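Local structure of Exo-beta-1,3-galactanase (Bifidobacterium bifidum, 5FLW) at residues Ala77-Glu82 / Ala101-Tyr106; Asn43-Val48 / Leu66-Asp71; Ala109-Ala114 / Tyr134-Ile139. The protein probably trims terminal galactose residues from the non-reducing ends of beta-1,3-galactans, as a family 43 glycoside hydrolase. All coordinates share one frame; numbering follows the deposited sequence.

Interaction 1 of 3, residues Ala77-Glu82 / Ala101-Tyr106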
ATOM      1  N   ALA A  77      12.021   0.416  18.956  1.00 12.23           N
ATOM      2  CA  ALA A  77      10.701   0.174  19.540  1.00 11.45           C
ATOM      3  C   ALA A  77       9.946   1.466  19.834  1.00 11.88           C
ATOM      4  O   ALA A  77       8.727   1.429  19.994  1.00 13.55           O
ATOM      5  CB  ALA A  77      10.860  -0.605  20.853  1.00 11.88           C
ATOM      6  N   ASP A  78      10.642   2.598  19.925  1.00 11.75           N
ATOM      7  CA  ASP A  78      10.011   3.872  20.209  1.00 12.92           C
ATOM      8  C   ASP A  78       9.648   4.638  18.948  1.00 13.33           C
ATOM      9  O   ASP A  78       9.048   5.717  19.061  1.00 15.58           O
ATOM     10  CB  ASP A  78      10.923   4.720  21.091  1.00 13.54           C
ATOM     11  CG  ASP A  78      12.256   5.014  20.420  1.00 16.36           C
ATOM     12  OD1 ASP A  78      12.998   4.057  20.121  1.00 24.17           O
ATOM     13  OD2 ASP A  78      12.551   6.197  20.166  1.00 23.29           O
ATOM     14  N   ARG A  79       9.989   4.117  17.766  1.00 10.59           N
ATOM     15  CA  ARG A  79       9.691   4.748  16.483  1.00 11.31           C
ATOM     16  C   ARG A  79       8.425   4.141  15.865  1.00 12.34           C
ATOM     17  O   ARG A  79       7.784   3.253  16.433  1.00 12.59           O
ATOM     18  CB  ARG A  79      10.869   4.613  15.504  1.00 13.55           C
ATOM     19  CG  ARG A  79      12.197   4.959  16.096  1.00 11.49           C
ATOM     20  CD  ARG A  79      12.397   6.468  16.421  1.00 19.90           C
ATOM     21  NE  ARG A  79      13.536   6.489  17.351  1.00 31.61           N
ATOM     22  CZ  ARG A  79      14.776   6.893  17.062  1.00 57.00           C
ATOM     23  NH1 ARG A  79      15.042   7.416  15.862  1.00 21.21           N
ATOM     24  NH2 ARG A  79      15.755   6.766  17.982  1.00 23.05           N
ATOM     25  N   ILE A  80       8.106   4.629  14.672  1.00 10.68           N
ATOM     26  CA  ILE A  80       6.952   4.194  13.899  1.00 11.52           C
ATOM     27  C   ILE A  80       7.408   3.743  12.507  1.00 10.09           C
ATOM     28  O   ILE A  80       8.251   4.379  11.889  1.00 10.48           O
ATOM     29  CB  ILE A  80       5.924   5.340  13.777  1.00 10.98           C
ATOM     30  CG1 ILE A  80       5.288   5.630  15.137  1.00 11.51           C
ATOM     31  CG2 ILE A  80       4.861   5.028  12.737  1.00 12.02           C
ATOM     32  CD1 ILE A  80       4.527   6.935  15.194  1.00 11.86           C
ATOM     33  N   GLY A  81       6.849   2.636  12.031  1.00 10.44           N
ATOM     34  CA  GLY A  81       7.168   2.080  10.723  1.00  8.99           C
ATOM     35  C   GLY A  81       5.876   1.607  10.096  1.00 10.42           C
ATOM     36  O   GLY A  81       5.302   0.620  10.536  1.00 10.73           O
ATOM     37  N   GLU A  82       5.424   2.317   9.070  1.00 10.37           N
ATOM     38  CA  GLU A  82       4.149   2.021   8.428  1.00  9.64           C
ATOM     39  C   GLU A  82       4.150   1.740   6.928  1.00 10.82           C
ATOM     40  O   GLU A  82       5.077   2.096   6.214  1.00 10.67           O
ATOM     41  CB  GLU A  82       3.204   3.212   8.668  1.00  9.70           C
ATOM     42  CG  GLU A  82       2.836   3.454  10.123  1.00 10.89           C
ATOM     43  CD  GLU A  82       2.008   4.711  10.326  1.00 14.87           C
ATOM     44  OE1 GLU A  82       1.978   5.558   9.419  1.00 16.73           O
ATOM     45  OE2 GLU A  82       1.388   4.843  11.393  1.00 16.46           O
ATOM     46  N   ALA A 101       9.295   5.394   7.610  1.00 10.07           N
ATOM     47  CA  ALA A 101       9.945   5.519   8.905  1.00 10.01           C
ATOM     48  C   ALA A 101       9.546   6.865   9.508  1.00 10.10           C
ATOM     49  O   ALA A 101       9.701   7.913   8.862  1.00 10.07           O
ATOM     50  CB  ALA A 101      11.472   5.413   8.770  1.00 11.09           C
ATOM     51  N   GLU A 102       9.039   6.832  10.740  1.00 10.79           N
ATOM     52  CA  GLU A 102       8.406   8.000  11.328  1.00 10.48           C
ATOM     53  C   GLU A 102       8.768   8.056  12.811  1.00 12.41           C
ATOM     54  O   GLU A 102       9.248   7.072  13.374  1.00 11.40           O
ATOM     55  CB  GLU A 102       6.873   7.955  11.128  1.00 12.05           C
ATOM     56  CG  GLU A 102       6.168   9.286  11.369  1.00 10.00           C
ATOM     57  CD  GLU A 102       6.862  10.423  10.648  1.00 11.47           C
ATOM     58  OE1 GLU A 102       6.603  10.646   9.424  1.00 11.84           O
ATOM     59  OE2 GLU A 102       7.681  11.078  11.308  1.00 12.91           O
ATOM     60  N   THR A 103       8.549   9.220  13.430  1.00 12.06           N
ATOM     61  CA  THR A 103       8.717   9.396  14.871  1.00 14.44           C
ATOM     62  C   THR A 103       7.366   9.773  15.483  1.00 13.69           C
ATOM     63  O   THR A 103       6.465  10.220  14.762  1.00 14.11           O
ATOM     64  CB  THR A 103       9.763  10.495  15.180  1.00 15.63           C
ATOM     65  OG1 THR A 103       9.414  11.716  14.513  1.00 15.34           O
ATOM     66  CG2 THR A 103      11.178  10.083  14.732  1.00 13.71           C
ATOM     67  N   PRO A 104       7.180   9.593  16.805  1.00 14.60           N
ATOM     68  CA  PRO A 104       5.874   9.935  17.412  1.00 17.40           C
ATOM     69  C   PRO A 104       5.468  11.394  17.232  1.00 17.07           C
ATOM     70  O   PRO A 104       4.264  11.692  17.191  1.00 20.31           O
ATOM     71  CB  PRO A 104       6.063   9.565  18.889  1.00 18.22           C
ATOM     72  CG  PRO A 104       7.100   8.469  18.847  1.00 20.66           C
ATOM     73  CD  PRO A 104       8.058   8.907  17.778  1.00 16.76           C
ATOM     74  N   ASP A 105       6.437  12.310  17.122  1.00 14.73           N
ATOM     75  CA  ASP A 105       6.129  13.715  16.855  1.00 17.00           C
ATOM     76  C   ASP A 105       5.785  13.964  15.389  1.00 21.12           C
ATOM     77  O   ASP A 105       5.354  15.078  15.045  1.00 19.32           O
ATOM     78  CB  ASP A 105       7.331  14.587  17.225  1.00 16.16           C
ATOM     79  CG  ASP A 105       8.524  14.350  16.286  1.00 19.66           C
ATOM     80  OD1 ASP A 105       8.629  14.993  15.211  1.00 21.85           O
ATOM     81  OD2 ASP A 105       9.346  13.467  16.594  1.00 35.05           O
ATOM     82  N   TYR A 106       5.970  12.959  14.526  1.00 14.64           N
ATOM     83  CA  TYR A 106       5.551  13.015  13.131  1.00 14.47           C
ATOM     84  C   TYR A 106       6.332  13.979  12.248  1.00 17.63           C
ATOM     85  O   TYR A 106       5.891  14.276  11.128  1.00 23.13           O
ATOM     86  CB  TYR A 106       4.048  13.239  13.008  1.00 19.27           C
ATOM     87  CG  TYR A 106       3.365  11.942  12.769  1.00 22.71           C
ATOM     88  CD1 TYR A 106       3.054  11.073  13.811  1.00 23.89           C
ATOM     89  CD2 TYR A 106       3.072  11.561  11.451  1.00 24.20           C
ATOM     90  CE1 TYR A 106       2.439   9.869  13.536  1.00 31.83           C
ATOM     91  CE2 TYR A 106       2.490  10.377  11.162  1.00 24.03           C
ATOM     92  CZ  TYR A 106       2.170   9.527  12.192  1.00 47.81           C
ATOM     93  OH  TYR A 106       1.554   8.337  11.865  1.00 72.37           O
TER
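The open end of the beta hairpin formed by strands 80-88 and 95-102, the first two strands of the second propeller blade, is held together here. Ile80 and Glu102 form an antiparallel hydrogen-bonded pair: Ile80 N donates to Glu102 O at 3.0 Å, and Glu102 N returns a shorter bond to Ile80 O at 2.8 Å. In both, the donor stands above the acceptor's carbonyl plane. The next pair inward, Gly81 with Ala101, is non-hydrogen-bonded.

On the face shared by Ile80 and Glu102 the two side chains lie side by side, pointing the same way, with Ile80 CB 3.8 Å from Glu102 CB. Beyond CB they part. Ile80 reaches past the end of the strand, so that CD1 comes obliquely to Tyr106 CE1 at 4.0 Å. Glu102 starts with CG anti to its backbone N (chi1 -164°). That first torsion sets CG over the centre of the Tyr106 ring, 3.8 Å above its plane; the bend at chi2 (48°) then lets OE2 turn back to Thr103 N at 3.0 Å through the anti lone pair. A type I turn from Thr103 to Tyr106 delivers the ring to this place. At the other flank, Pro104 CG rests 3.4 Å from Asp78 O, and Arg79 NE makes a salt bridge with its neighbour Asp78.

The carboxylate of Glu102 is buried but well supplied. Besides Thr103 N, OE2 takes hydrogen bonds from Tyr108 N and Ala109 N, while OE1 is bonded to His100 NE2. With so many N-H groups converging on it, the acid is likely to remain ionised, and its rotation is fixed along with the path of the chain leaving the strand.

Interaction 2 of 3, residues Asn43-Val48 / Leu66-Asp71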
ATOM      1  N   ASN A  43       0.419   1.612  18.204  1.00 12.83           N
ATOM      2  CA  ASN A  43       0.870   2.348  17.024  1.00 10.99           C
ATOM      3  C   ASN A  43       2.384   2.368  16.800  1.00 12.49           C
ATOM      4  O   ASN A  43       2.816   2.847  15.740  1.00 10.42           O
ATOM      5  CB  ASN A  43       0.380   3.813  17.077  1.00 14.03           C
ATOM      6  CG  ASN A  43       1.137   4.652  18.111  1.00 16.17           C
ATOM      7  OD1 ASN A  43       1.396   4.182  19.216  1.00 19.32           O
ATOM      8  ND2 ASN A  43       1.473   5.895  17.768  1.00 19.88           N
ATOM      9  N   LEU A  44       3.201   1.909  17.757  1.00 11.42           N
ATOM     10  CA  LEU A  44       4.649   1.972  17.559  1.00 11.26           C
ATOM     11  C   LEU A  44       5.138   0.758  16.754  1.00  9.48           C
ATOM     12  O   LEU A  44       4.456  -0.266  16.626  1.00 10.54           O
ATOM     13  CB  LEU A  44       5.388   2.100  18.898  1.00  9.31           C
ATOM     14  CG  LEU A  44       4.979   3.321  19.728  1.00 11.07           C
ATOM     15  CD1 LEU A  44       5.631   3.334  21.138  1.00 10.87           C
ATOM     16  CD2 LEU A  44       5.246   4.634  18.975  1.00 12.13           C
ATOM     17  N   PHE A  45       6.351   0.872  16.219  1.00 11.10           N
ATOM     18  CA  PHE A  45       6.850  -0.175  15.342  1.00 10.65           C
ATOM     19  C   PHE A  45       7.059  -1.490  16.096  1.00 12.50           C
ATOM     20  O   PHE A  45       7.809  -1.536  17.085  1.00 11.96           O
ATOM     21  CB  PHE A  45       8.139   0.251  14.659  1.00  9.38           C
ATOM     22  CG  PHE A  45       8.583  -0.726  13.617  1.00  9.98           C
ATOM     23  CD1 PHE A  45       7.762  -0.988  12.522  1.00  9.09           C
ATOM     24  CD2 PHE A  45       9.817  -1.385  13.722  1.00 11.09           C
ATOM     25  CE1 PHE A  45       8.176  -1.908  11.541  1.00  9.47           C
ATOM     26  CE2 PHE A  45      10.224  -2.315  12.752  1.00 11.54           C
ATOM     27  CZ  PHE A  45       9.420  -2.567  11.660  1.00  9.39           C
ATOM     28  N   GLN A  46       6.411  -2.573  15.603  1.00 10.24           N
ATOM     29  CA  GLN A  46       6.500  -3.905  16.190  1.00 10.59           C
ATOM     30  C   GLN A  46       6.892  -4.942  15.139  1.00  9.69           C
ATOM     31  O   GLN A  46       6.687  -6.149  15.340  1.00 12.06           O
ATOM     32  CB  GLN A  46       5.211  -4.308  16.917  1.00 11.13           C
ATOM     33  CG  GLN A  46       4.824  -3.326  18.007  1.00 11.41           C
ATOM     34  CD  GLN A  46       3.328  -3.290  18.242  1.00 11.08           C
ATOM     35  OE1 GLN A  46       2.720  -4.292  18.655  1.00 13.49           O
ATOM     36  NE2 GLN A  46       2.712  -2.140  17.952  1.00 11.71           N
ATOM     37  N   GLY A  47       7.435  -4.496  14.009  1.00 10.65           N
ATOM     38  CA  GLY A  47       7.834  -5.410  12.955  1.00 12.27           C
ATOM     39  C   GLY A  47       6.859  -5.417  11.784  1.00 10.80           C
ATOM     40  O   GLY A  47       5.743  -4.871  11.839  1.00 10.73           O
ATOM     41  N   VAL A  48       7.325  -6.049  10.703  1.00 10.45           N
ATOM     42  CA  VAL A  48       6.541  -6.276   9.499  1.00 10.01           C
ATOM     43  C   VAL A  48       6.217  -7.767   9.440  1.00 12.93           C
ATOM     44  O   VAL A  48       7.125  -8.612   9.472  1.00 11.02           O
ATOM     45  CB  VAL A  48       7.285  -5.819   8.236  1.00 10.76           C
ATOM     46  CG1 VAL A  48       6.466  -6.175   6.984  1.00 11.07           C
ATOM     47  CG2 VAL A  48       7.540  -4.302   8.302  1.00 11.25           C
ATOM     48  N   LEU A  66      10.700  -8.267   9.026  1.00 11.63           N
ATOM     49  CA  LEU A  66      11.554  -7.121   9.348  1.00 12.43           C
ATOM     50  C   LEU A  66      11.327  -6.840  10.831  1.00 11.45           C
ATOM     51  O   LEU A  66      10.220  -6.458  11.235  1.00 12.24           O
ATOM     52  CB  LEU A  66      11.251  -5.895   8.478  1.00 13.64           C
ATOM     53  CG  LEU A  66      12.045  -4.628   8.837  1.00 12.53           C
ATOM     54  CD1 LEU A  66      13.533  -4.861   8.711  1.00 13.49           C
ATOM     55  CD2 LEU A  66      11.594  -3.399   8.020  1.00 13.15           C
ATOM     56  N   ASP A  67      12.344  -7.084  11.641  1.00 12.26           N
ATOM     57  CA  ASP A  67      12.203  -6.982  13.083  1.00 12.62           C
ATOM     58  C   ASP A  67      12.259  -5.527  13.534  1.00 13.09           C
ATOM     59  O   ASP A  67      12.779  -4.641  12.841  1.00 11.76           O
ATOM     60  CB  ASP A  67      13.357  -7.696  13.776  1.00 14.80           C
ATOM     61  CG  ASP A  67      13.228  -9.203  13.727  1.00 32.90           C
ATOM     62  OD1 ASP A  67      12.097  -9.707  13.893  1.00 38.54           O
ATOM     63  OD2 ASP A  67      14.264  -9.884  13.526  1.00 38.45           O
ATOM     64  N   VAL A  68      11.728  -5.300  14.742  1.00 13.04           N
ATOM     65  CA  VAL A  68      12.110  -4.118  15.499  1.00 12.53           C
ATOM     66  C   VAL A  68      13.635  -4.098  15.618  1.00 12.60           C
ATOM     67  O   VAL A  68      14.264  -5.132  15.869  1.00 14.87           O
ATOM     68  CB  VAL A  68      11.461  -4.167  16.892  1.00 13.29           C
ATOM     69  CG1 VAL A  68      11.840  -2.927  17.682  1.00 14.37           C
ATOM     70  CG2 VAL A  68       9.962  -4.307  16.790  1.00 11.09           C
ATOM     71  N   GLN A  69      14.233  -2.925  15.413  1.00 11.01           N
ATOM     72  CA  GLN A  69      15.684  -2.762  15.425  1.00 12.04           C
ATOM     73  C   GLN A  69      16.144  -2.201  16.781  1.00 12.30           C
ATOM     74  O   GLN A  69      15.337  -1.929  17.674  1.00 12.56           O
ATOM     75  CB  GLN A  69      16.112  -1.912  14.210  1.00 14.00           C
ATOM     76  CG  GLN A  69      15.655  -2.516  12.838  1.00 11.86           C
ATOM     77  CD  GLN A  69      16.340  -3.861  12.518  1.00 13.80           C
ATOM     78  OE1 GLN A  69      17.563  -3.989  12.674  1.00 16.28           O
ATOM     79  NE2 GLN A  69      15.561  -4.863  12.095  1.00 13.42           N
ATOM     80  N   GLU A  70      17.454  -1.998  16.934  1.00 12.56           N
ATOM     81  CA  GLU A  70      17.971  -1.618  18.240  1.00 12.75           C
ATOM     82  C   GLU A  70      17.708  -0.139  18.527  1.00 13.20           C
ATOM     83  O   GLU A  70      17.509   0.684  17.621  1.00 12.99           O
ATOM     84  CB  GLU A  70      19.460  -1.949  18.355  1.00 13.88           C
ATOM     85  CG  GLU A  70      20.420  -0.839  17.939  1.00 14.49           C
ATOM     86  CD  GLU A  70      20.499  -0.590  16.426  1.00 16.82           C
ATOM     87  OE1 GLU A  70      19.953  -1.398  15.627  1.00 17.00           O
ATOM     88  OE2 GLU A  70      21.143   0.420  16.029  1.00 16.02           O
ATOM     89  N   ASP A  71      17.697   0.179  19.821  1.00 14.08           N
ATOM     90  CA  ASP A  71      17.540   1.552  20.268  1.00 12.47           C
ATOM     91  C   ASP A  71      18.581   2.442  19.596  1.00 15.22           C
ATOM     92  O   ASP A  71      19.753   2.071  19.468  1.00 14.30           O
ATOM     93  CB  ASP A  71      17.720   1.621  21.786  1.00 12.66           C
ATOM     94  CG  ASP A  71      16.544   1.001  22.553  1.00 31.22           C
ATOM     95  OD1 ASP A  71      15.498   0.669  21.947  1.00 20.13           O
ATOM     96  OD2 ASP A  71      16.639   0.874  23.792  1.00 26.57           O
TER
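Leu66 O is the polar focus of this contact. Val48 N donates to it at 3.0 Å, almost straight (158°) and in the carbonyl plane, and Gly47 CA closes on the same oxygen at 3.1 Å in a CA-H...O contact. Beyond this bond Val48 and Leu66 cross obliquely, CB to CB at 4.0 Å. Leu66 N, buried alongside, has no partner in the model.

The Phe45 ring packs between the two segments. With CG anti to its backbone N (chi1 -172°), the ring turns its CE2 edge to Asp67 O at 3.5 Å, while Gly47 N sits over the centre of one face. Val68 CG2 fits against the 43-48 segment, 3.5 Å from Gln46 CA. An alanine in place of Phe45 would remove the ring and would probably loosen the packing against Leu66, Val68 and the Asp67 carbonyl.

One step out, Gln69 NE2 donates to Asp67 O, and Gln46 folds back on its own chain, NE2 to Leu44 O and OE1 to Asn41 N. Gly47, with a positive phi of 104°, has no CB to crowd Leu66 O. Phe45 continues onto Ile99, and Val48 and Leu66 both touch Met97 of strand 95-102. The arrangement is the open end of the hairpin of strands 48-53 and 60-66, its apolar face packed against the following blade as in a beta-propeller.

Interaction 3 of 3, residues Ala109-Ala114 / Tyr134-Ile139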
ATOM      1  N   ALA A 109       9.389  11.671   8.694  1.00 10.41           N
ATOM      2  CA  ALA A 109       8.865  11.548   7.338  1.00 10.34           C
ATOM      3  C   ALA A 109       9.939  11.066   6.341  1.00 11.04           C
ATOM      4  O   ALA A 109      10.265  11.739   5.353  1.00 11.87           O
ATOM      5  CB  ALA A 109       8.205  12.862   6.914  1.00 11.43           C
ATOM      6  N   HIS A 110      10.469   9.865   6.589  1.00  9.05           N
ATOM      7  CA  HIS A 110      11.458   9.256   5.700  1.00  9.67           C
ATOM      8  C   HIS A 110      10.928   7.950   5.102  1.00 10.35           C
ATOM      9  O   HIS A 110       9.924   7.383   5.556  1.00 10.70           O
ATOM     10  CB  HIS A 110      12.743   8.896   6.459  1.00  8.60           C
ATOM     11  CG  HIS A 110      13.724  10.022   6.603  1.00  8.96           C
ATOM     12  ND1 HIS A 110      13.385  11.242   7.148  1.00 11.18           N
ATOM     13  CD2 HIS A 110      15.052  10.083   6.336  1.00 10.05           C
ATOM     14  CE1 HIS A 110      14.460  12.014   7.191  1.00 13.09           C
ATOM     15  NE2 HIS A 110      15.478  11.343   6.686  1.00 10.35           N
ATOM     16  N   ILE A 111      11.657   7.457   4.090  1.00 10.21           N
ATOM     17  CA  ILE A 111      11.515   6.093   3.580  1.00 10.32           C
ATOM     18  C   ILE A 111      12.659   5.270   4.166  1.00 11.58           C
ATOM     19  O   ILE A 111      13.827   5.666   4.059  1.00 12.09           O
ATOM     20  CB  ILE A 111      11.603   6.063   2.037  1.00 11.06           C
ATOM     21  CG1 ILE A 111      10.495   6.923   1.391  1.00 13.60           C
ATOM     22  CG2 ILE A 111      11.563   4.617   1.514  1.00 10.78           C
ATOM     23  CD1 ILE A 111      10.698   7.285  -0.088  1.00 11.06           C
ATOM     24  N   GLY A 112      12.343   4.127   4.778  1.00 10.80           N
ATOM     25  CA  GLY A 112      13.358   3.148   5.161  1.00 10.76           C
ATOM     26  C   GLY A 112      13.483   2.060   4.103  1.00  9.58           C
ATOM     27  O   GLY A 112      12.490   1.688   3.469  1.00 11.58           O
ATOM     28  N   VAL A 113      14.714   1.577   3.897  1.00 10.15           N
ATOM     29  CA  VAL A 113      15.034   0.573   2.879  1.00 12.41           C
ATOM     30  C   VAL A 113      15.695  -0.625   3.569  1.00 12.15           C
ATOM     31  O   VAL A 113      16.666  -0.451   4.321  1.00 11.09           O
ATOM     32  CB  VAL A 113      15.962   1.148   1.782  1.00 10.32           C
ATOM     33  CG1 VAL A 113      16.281   0.095   0.746  1.00 11.42           C
ATOM     34  CG2 VAL A 113      15.337   2.361   1.105  1.00 12.31           C
ATOM     35  N   ALA A 114      15.164  -1.840   3.307  1.00 11.07           N
ATOM     36  CA  ALA A 114      15.722  -3.111   3.781  1.00 13.94           C
ATOM     37  C   ALA A 114      15.775  -4.103   2.610  1.00 12.26           C
ATOM     38  O   ALA A 114      15.041  -3.961   1.624  1.00 13.74           O
ATOM     39  CB  ALA A 114      14.899  -3.714   4.939  1.00 10.24           C
ATOM     40  N   TYR A 134      12.695  16.294   1.153  1.00 11.42           N
ATOM     41  CA  TYR A 134      11.247  16.466   1.226  1.00 11.94           C
ATOM     42  C   TYR A 134      10.606  15.430   2.147  1.00 12.61           C
ATOM     43  O   TYR A 134      11.098  14.303   2.298  1.00 11.88           O
ATOM     44  CB  TYR A 134      10.603  16.330  -0.165  1.00 12.38           C
ATOM     45  CG  TYR A 134      11.088  17.332  -1.198  1.00 11.11           C
ATOM     46  CD1 TYR A 134      11.655  18.528  -0.816  1.00 11.09           C
ATOM     47  CD2 TYR A 134      10.934  17.089  -2.561  1.00 15.67           C
ATOM     48  CE1 TYR A 134      12.103  19.461  -1.766  1.00 13.55           C
ATOM     49  CE2 TYR A 134      11.364  17.990  -3.493  1.00 12.74           C
ATOM     50  CZ  TYR A 134      11.940  19.180  -3.098  1.00 12.93           C
ATOM     51  OH  TYR A 134      12.378  20.067  -4.052  1.00 18.31           O
ATOM     52  N   LEU A 135       9.453  15.808   2.715  1.00 10.27           N
ATOM     53  CA  LEU A 135       8.652  14.884   3.508  1.00 10.37           C
ATOM     54  C   LEU A 135       8.204  13.691   2.680  1.00  9.19           C
ATOM     55  O   LEU A 135       7.723  13.843   1.556  1.00 11.24           O
ATOM     56  CB  LEU A 135       7.387  15.590   3.979  1.00 12.21           C
ATOM     57  CG  LEU A 135       7.541  16.819   4.866  1.00 14.39           C
ATOM     58  CD1 LEU A 135       6.213  17.603   4.985  1.00 15.52           C
ATOM     59  CD2 LEU A 135       8.109  16.409   6.249  1.00 12.45           C
ATOM     60  N   SER A 136       8.315  12.496   3.257  1.00  9.59           N
ATOM     61  CA  SER A 136       7.700  11.284   2.719  1.00 10.59           C
ATOM     62  C   SER A 136       6.936  10.589   3.848  1.00 12.84           C
ATOM     63  O   SER A 136       7.525  10.256   4.888  1.00 11.69           O
ATOM     64  CB  SER A 136       8.760  10.343   2.135  1.00 11.32           C
ATOM     65  OG  SER A 136       8.157   9.163   1.622  1.00 12.66           O
ATOM     66  N   ARG A 137       5.626  10.414   3.677  1.00 10.71           N
ATOM     67  CA  ARG A 137       4.821   9.688   4.663  1.00  8.68           C
ATOM     68  C   ARG A 137       4.210   8.434   4.032  1.00 11.43           C
ATOM     69  O   ARG A 137       4.955   7.490   3.762  1.00 10.90           O
ATOM     70  CB  ARG A 137       3.865  10.638   5.376  1.00 11.05           C
ATOM     71  CG  ARG A 137       4.658  11.646   6.234  1.00 13.35           C
ATOM     72  CD  ARG A 137       3.758  12.327   7.225  1.00 15.13           C
ATOM     73  NE  ARG A 137       4.433  13.269   8.116  1.00 17.93           N
ATOM     74  CZ  ARG A 137       4.567  14.547   7.817  1.00 15.52           C
ATOM     75  NH1 ARG A 137       4.102  14.965   6.635  1.00 19.61           N
ATOM     76  NH2 ARG A 137       5.134  15.407   8.671  1.00 13.00           N
ATOM     77  N   ASP A 138       2.907   8.397   3.726  1.00 10.51           N
ATOM     78  CA  ASP A 138       2.352   7.179   3.118  1.00 10.71           C
ATOM     79  C   ASP A 138       3.079   6.848   1.821  1.00  9.58           C
ATOM     80  O   ASP A 138       3.420   7.743   1.037  1.00 11.70           O
ATOM     81  CB  ASP A 138       0.885   7.368   2.756  1.00 10.05           C
ATOM     82  CG  ASP A 138      -0.038   7.286   3.951  1.00 12.30           C
ATOM     83  OD1 ASP A 138       0.431   7.149   5.121  1.00 10.67           O
ATOM     84  OD2 ASP A 138      -1.252   7.414   3.701  1.00 12.18           O
ATOM     85  N   ILE A 139       3.333   5.554   1.605  1.00  9.67           N
ATOM     86  CA  ILE A 139       4.002   5.081   0.405  1.00  9.56           C
ATOM     87  C   ILE A 139       3.213   3.930  -0.219  1.00 11.00           C
ATOM     88  O   ILE A 139       2.442   3.231   0.451  1.00 11.90           O
ATOM     89  CB  ILE A 139       5.467   4.627   0.637  1.00 12.01           C
ATOM     90  CG1 ILE A 139       5.503   3.510   1.689  1.00 11.01           C
ATOM     91  CG2 ILE A 139       6.387   5.817   0.999  1.00  9.97           C
ATOM     92  CD1 ILE A 139       6.777   2.685   1.640  1.00 10.97           C
TER
HETATM   93  O   HOH W   1      11.660  14.234   5.224  1.00 12.75           O
HETATM   94  O   HOH W   2       7.760   7.361   3.625  1.00 11.79           O
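Ala109 has left-handed backbone angles (phi 54°, psi 61°), just before strand 110-116, and these present its carbonyl to the passing chain. Ser136 N takes it up, donating to Ala109 O at 3.0 Å from above the carbonyl plane. Ser136 also holds OG anti to its backbone N (chi1 180°), which brings the hydroxyl close against Ile111, OG to CG1 at 3.2 Å.

That hydroxyl is not left in an apolar setting: it is hydrogen-bonded to Ser153 OG and to a bridging water, whose oxygen lies 2.7 Å from Ser136 OG. The same water donates to His110 O at 2.9 Å and to Arg137 O at 2.8 Å, stitching the two backbones where they do not bond directly. A second water spans Ala109 O and Tyr134 O.

The methyl group of Ala109 is clasped by two side chains. Leu135 CD2 meets its CB at 3.6 Å, and the extended Arg137 lays one guanidinium face over it, the CB 3.9 Å above the plane and offset toward the rim. Tyr106 O, a hydrogen-bond partner of Arg137 NH2, steadies that group. Further along, Ile111 CG1 meets Ile139 CG2 at 4.3 Å, and both isoleucines touch Ile151 of strand 149-155, in the blade that Ile139 itself enters. This is the inter-blade crossing of a five-bladed propeller: the chain leaves strand 124-129, passes the start of strand 110-116 and enters strand 139-143.

Overall arrangement
From the N terminus the contacts close in series, neither nesting nor crossing. Interaction 2 comes first, its segments separated by 17 residues that contain most of the hairpin 48-53/60-66 of the first blade. Interaction 1 follows, closing the hairpin 80-88/95-102 that starts the second blade. Interaction 3 then links the third strand of that blade to the connection entering the third blade. Interactions 1 and 2 meet where Arg79 O and Phe45 N probably hydrogen-bond. Interactions 1 and 3 share a sheet, Ala101 N and His110 O probably bonding between neighbouring strands. Together they join the first blade, the second blade and the connection into the third.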